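Local coordinates for beta-glucosidase (Saccharopolyspora erythraea D, PDB 5M6G), which probably hydrolyses terminal, non-reducing beta-D-glucosyl residues, releasing beta-D-glucose, as a two-domain enzyme of glycosyl hydrolase family 3, at residues Gln102-Ala105 / Asp106-Asp109. Sequence-based numbering, arbitrary orientation.
Sequences QAWA and DMYD
Asp106 N and Gln102 O, 2.9 Å apart, form the first of four successive i to i+4 alpha-helical hydrogen bonds; Met107, Tyr108 and Asp109 give their N-H groups to Ala103, Trp104 and Ala105 in the same way. This is the first half of helix 101-116, the crossover helix of a beta-alpha-beta unit between parallel strands 87-90 and 125-128 in the TIM-barrel-related N-terminal domain. The side chains of Gln102 and Asp106 meet as well: Gln102 NE2 reaches Asp106 OD2 at 3.2 Å in a weak, bent hydrogen bond (N-H...O 134°), with amide and carboxylate planes nearly perpendicular. Gln102 gets there with CG anti to the backbone N (chi1 -176°) and the chain extended beyond it. The other carboxylate oxygen, Asp106 OD1, forms a salt bridge with Arg390 NH2, and the same NH2 also pairs with Asp109 OD2, about one turn on, linking two acids of the helix. With an alanine in place of Asp106, Arg390 would probably keep only the Asp109 carboxylate of this pair, and the Gln102 amide would lose a weak partner. Asp109 OD1, at the edge of the Tyr108 ring and in its plane, accepts from the backbone N of Ala388, while Tyr108 OH hydrogen-bonds Asp175, a magnesium ligand, which puts this ring in the second shell of that metal site. On the side facing strand 87-90, Trp104 and Met107 run alongside each other and both touch Ser90, and Trp104 NE1 hydrogen-bonds to Asn99 OD1. A bend at chi3 (72°) turns the Met107 methyl to the indole, CE lying 3.7 Å from Trp104 CE3.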
ATOM      1  N   GLN A 102      18.583   0.438  11.598  1.00 17.15           N
ATOM      2  CA  GLN A 102      19.751   1.317  11.655  1.00 15.75           C
ATOM      3  C   GLN A 102      20.416   1.453  10.290  1.00 12.11           C
ATOM      4  O   GLN A 102      20.856   2.547   9.910  1.00 18.32           O
ATOM      5  CB  GLN A 102      20.768   0.794  12.673  1.00 15.21           C
ATOM      6  CG  GLN A 102      21.946   1.749  12.817  1.00 23.35           C
ATOM      7  CD  GLN A 102      23.223   1.076  13.260  1.00 36.52           C
ATOM      8  OE1 GLN A 102      23.195   0.097  14.004  1.00 37.07           O
ATOM      9  NE2 GLN A 102      24.361   1.599  12.794  1.00 34.36           N
ATOM     10  N   ALA A 103      20.531   0.348   9.550  1.00 12.10           N
ATOM     11  CA  ALA A 103      21.190   0.408   8.251  1.00 14.93           C
ATOM     12  C   ALA A 103      20.391   1.234   7.244  1.00 17.43           C
ATOM     13  O   ALA A 103      20.987   1.887   6.371  1.00 13.90           O
ATOM     14  CB  ALA A 103      21.432  -1.001   7.718  1.00 15.01           C
ATOM     15  N   TRP A 104      19.058   1.214   7.331  1.00 16.63           N
ATOM     16  CA  TRP A 104      18.265   2.123   6.500  1.00 17.13           C
ATOM     17  C   TRP A 104      18.552   3.574   6.862  1.00 12.58           C
ATOM     18  O   TRP A 104      18.702   4.426   5.978  1.00 14.78           O
ATOM     19  CB  TRP A 104      16.771   1.843   6.653  1.00 12.21           C
ATOM     20  CG  TRP A 104      16.253   0.679   5.884  1.00 13.83           C
ATOM     21  CD1 TRP A 104      16.315  -0.637   6.244  1.00 13.90           C
ATOM     22  CD2 TRP A 104      15.563   0.723   4.628  1.00 13.93           C
ATOM     23  NE1 TRP A 104      15.715  -1.419   5.281  1.00 14.55           N
ATOM     24  CE2 TRP A 104      15.247  -0.606   4.279  1.00 17.35           C
ATOM     25  CE3 TRP A 104      15.194   1.761   3.756  1.00 12.51           C
ATOM     26  CZ2 TRP A 104      14.568  -0.929   3.106  1.00 12.03           C
ATOM     27  CZ3 TRP A 104      14.519   1.436   2.580  1.00 16.90           C
ATOM     28  CH2 TRP A 104      14.218   0.103   2.268  1.00 17.21           C
ATOM     29  N   ALA A 105      18.613   3.883   8.161  1.00 14.19           N
ATOM     30  CA  ALA A 105      18.914   5.255   8.560  1.00 16.39           C
ATOM     31  C   ALA A 105      20.300   5.674   8.080  1.00 16.24           C
ATOM     32  O   ALA A 105      20.486   6.806   7.614  1.00 15.90           O
ATOM     33  CB  ALA A 105      18.799   5.410  10.074  1.00 12.58           C
ATOM     34  N   ASP A 106      21.282   4.770   8.178  1.00 15.51           N
ATOM     35  CA  ASP A 106      22.619   5.060   7.666  1.00 13.80           C
ATOM     36  C   ASP A 106      22.585   5.332   6.168  1.00 18.62           C
ATOM     37  O   ASP A 106      23.211   6.282   5.681  1.00 16.36           O
ATOM     38  CB  ASP A 106      23.564   3.897   7.967  1.00 11.12           C
ATOM     39  CG  ASP A 106      23.870   3.763   9.432  1.00 19.14           C
ATOM     40  OD1 ASP A 106      23.572   4.708  10.199  1.00 19.70           O
ATOM     41  OD2 ASP A 106      24.414   2.703   9.818  1.00 19.31           O
ATOM     42  N   MET A 107      21.871   4.491   5.417  1.00 16.32           N
ATOM     43  CA  MET A 107      21.782   4.683   3.976  1.00 15.43           C
ATOM     44  C   MET A 107      21.176   6.041   3.647  1.00 18.96           C
ATOM     45  O   MET A 107      21.703   6.785   2.810  1.00 16.64           O
ATOM     46  CB  MET A 107      20.947   3.566   3.350  1.00 15.54           C
ATOM     47  CG  MET A 107      20.805   3.678   1.823  1.00 11.27           C
ATOM     48  SD  MET A 107      19.680   2.411   1.214  1.00 18.70           S
ATOM     49  CE  MET A 107      18.111   3.034   1.807  1.00 17.64           C
ATOM     50  N   TYR A 108      20.067   6.377   4.310  1.00 16.07           N
ATOM     51  CA  TYR A 108      19.421   7.666   4.095  1.00 16.20           C
ATOM     52  C   TYR A 108      20.383   8.821   4.367  1.00 16.17           C
ATOM     53  O   TYR A 108      20.532   9.726   3.540  1.00 13.36           O
ATOM     54  CB  TYR A 108      18.179   7.781   4.978  1.00 15.23           C
ATOM     55  CG  TYR A 108      17.503   9.120   4.830  1.00 13.48           C
ATOM     56  CD1 TYR A 108      16.508   9.316   3.877  1.00 15.97           C
ATOM     57  CD2 TYR A 108      17.897  10.206   5.608  1.00 17.59           C
ATOM     58  CE1 TYR A 108      15.903  10.560   3.726  1.00 14.75           C
ATOM     59  CE2 TYR A 108      17.316  11.437   5.458  1.00 15.37           C
ATOM     60  CZ  TYR A 108      16.316  11.612   4.521  1.00 16.46           C
ATOM     61  OH  TYR A 108      15.736  12.844   4.385  1.00 13.69           O
ATOM     62  N   ASP A 109      21.038   8.811   5.537  1.00 14.70           N
ATOM     63  CA  ASP A 109      21.953   9.895   5.885  1.00 13.59           C
ATOM     64  C   ASP A 109      23.103  10.001   4.899  1.00 16.63           C
ATOM     65  O   ASP A 109      23.615  11.102   4.653  1.00 17.09           O
ATOM     66  CB  ASP A 109      22.505   9.693   7.297  1.00 13.81           C
ATOM     67  CG  ASP A 109      21.483   9.987   8.365  1.00 17.40           C
ATOM     68  OD1 ASP A 109      20.401  10.504   8.024  1.00 17.25           O
ATOM     69  OD2 ASP A 109      21.768   9.714   9.547  1.00 17.27           O
TER